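PDB 2RBC: sugar kinase from Agrobacterium tumefaciens, which probably phosphorylates a sugar or related alcohol at the expense of ATP, as a ribokinase-like member of the pfkB carbohydrate kinase family. Local coordinates for residues A[226-231]-A[256-261]. Residues are numbered along the deposited sequence; the frame is centred on the assembly and turned at random.
With SO4 (sulfate ion), chain B.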
HETATM    1  N   MSE A 226       5.211 -36.511  -9.891  1.00 22.60           N
HETATM    2  CA  MSE A 226       5.512 -36.179  -8.503  1.00 23.98           C
HETATM    3  C   MSE A 226       4.693 -37.016  -7.530  1.00 21.99           C
HETATM    4  O   MSE A 226       5.133 -37.286  -6.432  1.00 19.11           O
HETATM    5  CB  MSE A 226       5.267 -34.700  -8.253  1.00 23.97           C
HETATM    6  CG  MSE A 226       6.106 -33.819  -9.140  1.00 24.47           C
HETATM    7 SE   MSE A 226       5.569 -31.966  -8.907  0.80 33.67          SE
HETATM    8  CE  MSE A 226       6.510 -31.258 -10.489  1.00 24.01           C
ATOM      9  N   LEU A 227       3.512 -37.447  -7.951  1.00 21.41           N
ATOM     10  CA  LEU A 227       2.632 -38.179  -7.064  1.00 21.72           C
ATOM     11  C   LEU A 227       3.207 -39.541  -6.627  1.00 21.42           C
ATOM     12  O   LEU A 227       3.062 -39.912  -5.449  1.00 22.07           O
ATOM     13  CB  LEU A 227       1.211 -38.298  -7.653  1.00 21.40           C
ATOM     14  CG  LEU A 227       0.284 -37.107  -7.359  1.00 22.83           C
ATOM     15  CD1 LEU A 227       0.106 -37.014  -5.867  1.00 17.84           C
ATOM     16  CD2 LEU A 227       0.810 -35.801  -7.871  1.00 22.55           C
ATOM     17  N   PRO A 228       3.814 -40.317  -7.548  1.00 19.73           N
ATOM     18  CA  PRO A 228       4.447 -41.552  -7.085  1.00 20.53           C
ATOM     19  C   PRO A 228       5.476 -41.382  -5.953  1.00 20.70           C
ATOM     20  O   PRO A 228       5.469 -42.173  -5.003  1.00 19.85           O
ATOM     21  CB  PRO A 228       5.060 -42.142  -8.366  1.00 20.04           C
ATOM     22  CG  PRO A 228       4.191 -41.611  -9.440  1.00 20.27           C
ATOM     23  CD  PRO A 228       3.841 -40.227  -9.023  1.00 20.61           C
ATOM     24  N   VAL A 229       6.299 -40.331  -6.042  1.00 21.15           N
ATOM     25  CA  VAL A 229       7.346 -40.093  -5.063  1.00 20.97           C
ATOM     26  C   VAL A 229       6.729 -39.578  -3.762  1.00 20.80           C
ATOM     27  O   VAL A 229       7.115 -40.000  -2.690  1.00 20.31           O
ATOM     28  CB  VAL A 229       8.407 -39.065  -5.554  1.00 21.88           C
ATOM     29  CG1 VAL A 229       9.695 -39.235  -4.706  1.00 22.95           C
ATOM     30  CG2 VAL A 229       8.718 -39.275  -7.018  1.00 25.41           C
ATOM     31  N   LEU A 230       5.760 -38.671  -3.869  1.00 19.54           N
ATOM     32  CA  LEU A 230       5.174 -38.067  -2.704  1.00 20.46           C
ATOM     33  C   LEU A 230       4.333 -39.117  -1.947  1.00 20.25           C
ATOM     34  O   LEU A 230       4.345 -39.142  -0.726  1.00 22.60           O
ATOM     35  CB  LEU A 230       4.329 -36.830  -3.084  1.00 20.50           C
ATOM     36  CG  LEU A 230       5.087 -35.586  -3.549  1.00 21.17           C
ATOM     37  CD1 LEU A 230       4.116 -34.492  -4.060  1.00 21.12           C
ATOM     38  CD2 LEU A 230       5.967 -35.076  -2.363  1.00 21.77           C
ATOM     39  N   HIS A 231       3.648 -39.997  -2.662  1.00 19.69           N
ATOM     40  CA  HIS A 231       2.950 -41.074  -2.002  1.00 20.59           C
ATOM     41  C   HIS A 231       3.911 -42.005  -1.225  1.00 20.23           C
ATOM     42  O   HIS A 231       3.653 -42.385  -0.100  1.00 20.77           O
ATOM     43  CB  HIS A 231       2.148 -41.923  -2.977  1.00 20.63           C
ATOM     44  CG  HIS A 231       1.624 -43.171  -2.337  1.00 20.53           C
ATOM     45  ND1 HIS A 231       0.608 -43.141  -1.405  1.00 21.87           N
ATOM     46  CD2 HIS A 231       2.055 -44.452  -2.388  1.00 20.02           C
ATOM     47  CE1 HIS A 231       0.397 -44.365  -0.958  1.00 22.15           C
ATOM     48  NE2 HIS A 231       1.250 -45.181  -1.553  1.00 19.98           N
ATOM     49  N   PRO A 256      -1.140 -46.474  -3.857  1.00 25.47           N
ATOM     50  CA  PRO A 256      -0.371 -45.650  -4.811  1.00 24.92           C
ATOM     51  C   PRO A 256      -1.077 -45.278  -6.104  1.00 24.74           C
ATOM     52  O   PRO A 256      -0.484 -44.586  -6.915  1.00 24.82           O
ATOM     53  CB  PRO A 256       0.837 -46.529  -5.133  1.00 25.35           C
ATOM     54  CG  PRO A 256       0.332 -47.954  -4.994  1.00 25.19           C
ATOM     55  CD  PRO A 256      -0.801 -47.907  -3.970  1.00 25.14           C
ATOM     56  N   THR A 257      -2.311 -45.743  -6.320  1.00 24.51           N
ATOM     57  CA  THR A 257      -3.060 -45.347  -7.492  1.00 24.02           C
ATOM     58  C   THR A 257      -3.174 -43.836  -7.597  1.00 23.24           C
ATOM     59  O   THR A 257      -3.629 -43.181  -6.654  1.00 23.84           O
ATOM     60  CB  THR A 257      -4.475 -45.939  -7.491  1.00 24.10           C
ATOM     61  OG1 THR A 257      -4.384 -47.354  -7.310  1.00 23.19           O
ATOM     62  CG2 THR A 257      -5.158 -45.618  -8.803  1.00 24.70           C
ATOM     63  N   VAL A 258      -2.717 -43.292  -8.723  1.00 22.43           N
ATOM     64  CA  VAL A 258      -2.774 -41.858  -8.999  1.00 23.18           C
ATOM     65  C   VAL A 258      -4.105 -41.533  -9.699  1.00 23.28           C
ATOM     66  O   VAL A 258      -4.433 -42.101 -10.728  1.00 22.72           O
ATOM     67  CB  VAL A 258      -1.543 -41.368  -9.822  1.00 23.27           C
ATOM     68  CG1 VAL A 258      -1.638 -39.838 -10.120  1.00 22.72           C
ATOM     69  CG2 VAL A 258      -0.230 -41.691  -9.052  1.00 23.34           C
ATOM     70  N   HIS A 259      -4.877 -40.628  -9.104  1.00 22.87           N
ATOM     71  CA  HIS A 259      -6.163 -40.180  -9.659  1.00 22.73           C
ATOM     72  C   HIS A 259      -5.967 -38.803 -10.203  1.00 23.10           C
ATOM     73  O   HIS A 259      -5.111 -38.049  -9.740  1.00 20.63           O
ATOM     74  CB  HIS A 259      -7.241 -40.146  -8.577  1.00 23.09           C
ATOM     75  CG  HIS A 259      -7.402 -41.449  -7.881  1.00 23.60           C
ATOM     76  ND1 HIS A 259      -7.943 -42.556  -8.502  1.00 26.88           N
ATOM     77  CD2 HIS A 259      -7.022 -41.854  -6.651  1.00 23.90           C
ATOM     78  CE1 HIS A 259      -7.913 -43.577  -7.663  1.00 26.21           C
ATOM     79  NE2 HIS A 259      -7.370 -43.174  -6.530  1.00 25.71           N
ATOM     80  N   PHE A 260      -6.807 -38.456 -11.162  1.00 23.03           N
ATOM     81  CA  PHE A 260      -6.764 -37.169 -11.793  1.00 23.18           C
ATOM     82  C   PHE A 260      -8.186 -36.629 -11.953  1.00 24.32           C
ATOM     83  O   PHE A 260      -9.131 -37.376 -12.285  1.00 23.92           O
ATOM     84  CB  PHE A 260      -6.092 -37.260 -13.163  1.00 23.44           C
ATOM     85  CG  PHE A 260      -6.163 -35.976 -13.946  1.00 24.57           C
ATOM     86  CD1 PHE A 260      -5.469 -34.870 -13.522  1.00 22.58           C
ATOM     87  CD2 PHE A 260      -6.936 -35.874 -15.087  1.00 23.82           C
ATOM     88  CE1 PHE A 260      -5.546 -33.680 -14.208  1.00 23.55           C
ATOM     89  CE2 PHE A 260      -7.020 -34.697 -15.772  1.00 24.67           C
ATOM     90  CZ  PHE A 260      -6.323 -33.595 -15.334  1.00 25.54           C
ATOM     91  N   GLN A 261      -8.312 -35.323 -11.739  1.00 24.18           N
ATOM     92  CA  GLN A 261      -9.569 -34.618 -11.947  1.00 24.74           C
ATOM     93  C   GLN A 261      -9.308 -33.325 -12.701  1.00 24.38           C
ATOM     94  O   GLN A 261      -8.566 -32.468 -12.259  1.00 24.33           O
ATOM     95  CB  GLN A 261     -10.245 -34.326 -10.596  1.00 24.36           C
ATOM     96  CG  GLN A 261     -11.569 -33.541 -10.671  1.00 24.79           C
ATOM     97  CD  GLN A 261     -12.583 -34.214 -11.546  1.00 20.93           C
ATOM     98  OE1 GLN A 261     -13.026 -35.317 -11.233  1.00 23.18           O
ATOM     99  NE2 GLN A 261     -12.964 -33.571 -12.654  1.00 20.93           N
TER
HETATM  100  S   SO4 B 322     -14.888 -34.901 -15.094  1.00 96.58           S
HETATM  101  O1  SO4 B 322     -15.827 -35.853 -15.680  1.00 97.21           O
HETATM  102  O2  SO4 B 322     -14.462 -35.369 -13.785  1.00 96.75           O
HETATM  103  O3  SO4 B 322     -13.682 -34.779 -15.919  1.00 96.60           O
HETATM  104  O4  SO4 B 322     -15.591 -33.627 -14.965  1.00 96.77           O
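The imidazole of H231 presents one face to P256, whose CA sits 3.8 Å from the ring centroid and only 21° off the ring normal, a CH-pi contact displaced toward the rim on the CD2–NE2 side. P256 CB follows, 3.7 Å from H231 CD2, and the proline N lies over the same face, 3.6 Å from H231 NE2. With CG anti to the backbone N (chi1 170°), the histidine extends from helix 223-233 to the loop ahead of strand 258-261; T251 of the adjoining strand also touches it. One helical turn earlier the contact between the two segments becomes aliphatic. L227 offers its CB, 3.9 Å from V258 CG2, and the same methyl stands 4.3 Å from P228 CD. Beyond this point L227 packs on I239, V241 and W249, so the helix packs against the edge region of the main sheet, where 238-242, 248-251 and 258-261 run antiparallel in turn, as an outer layer of the alpha/beta kinase fold. At the far end of the strand, Q261 NE2 donates a 2.6 Å hydrogen bond (149°) to O2 of a sulfate ion, probably from the crystallisation liquor, which R297 and R332 also hydrogen-bond. No hydrogen bond joins 226-231 to 256-261; the 190 Å² buried between them comes from apolar and ring-face contacts, probably mostly dispersive. P256 N, lacking a hydrogen to donate, merely packs above H231 NE2, leaving van der Waals fit plus one weak CH-pi interaction.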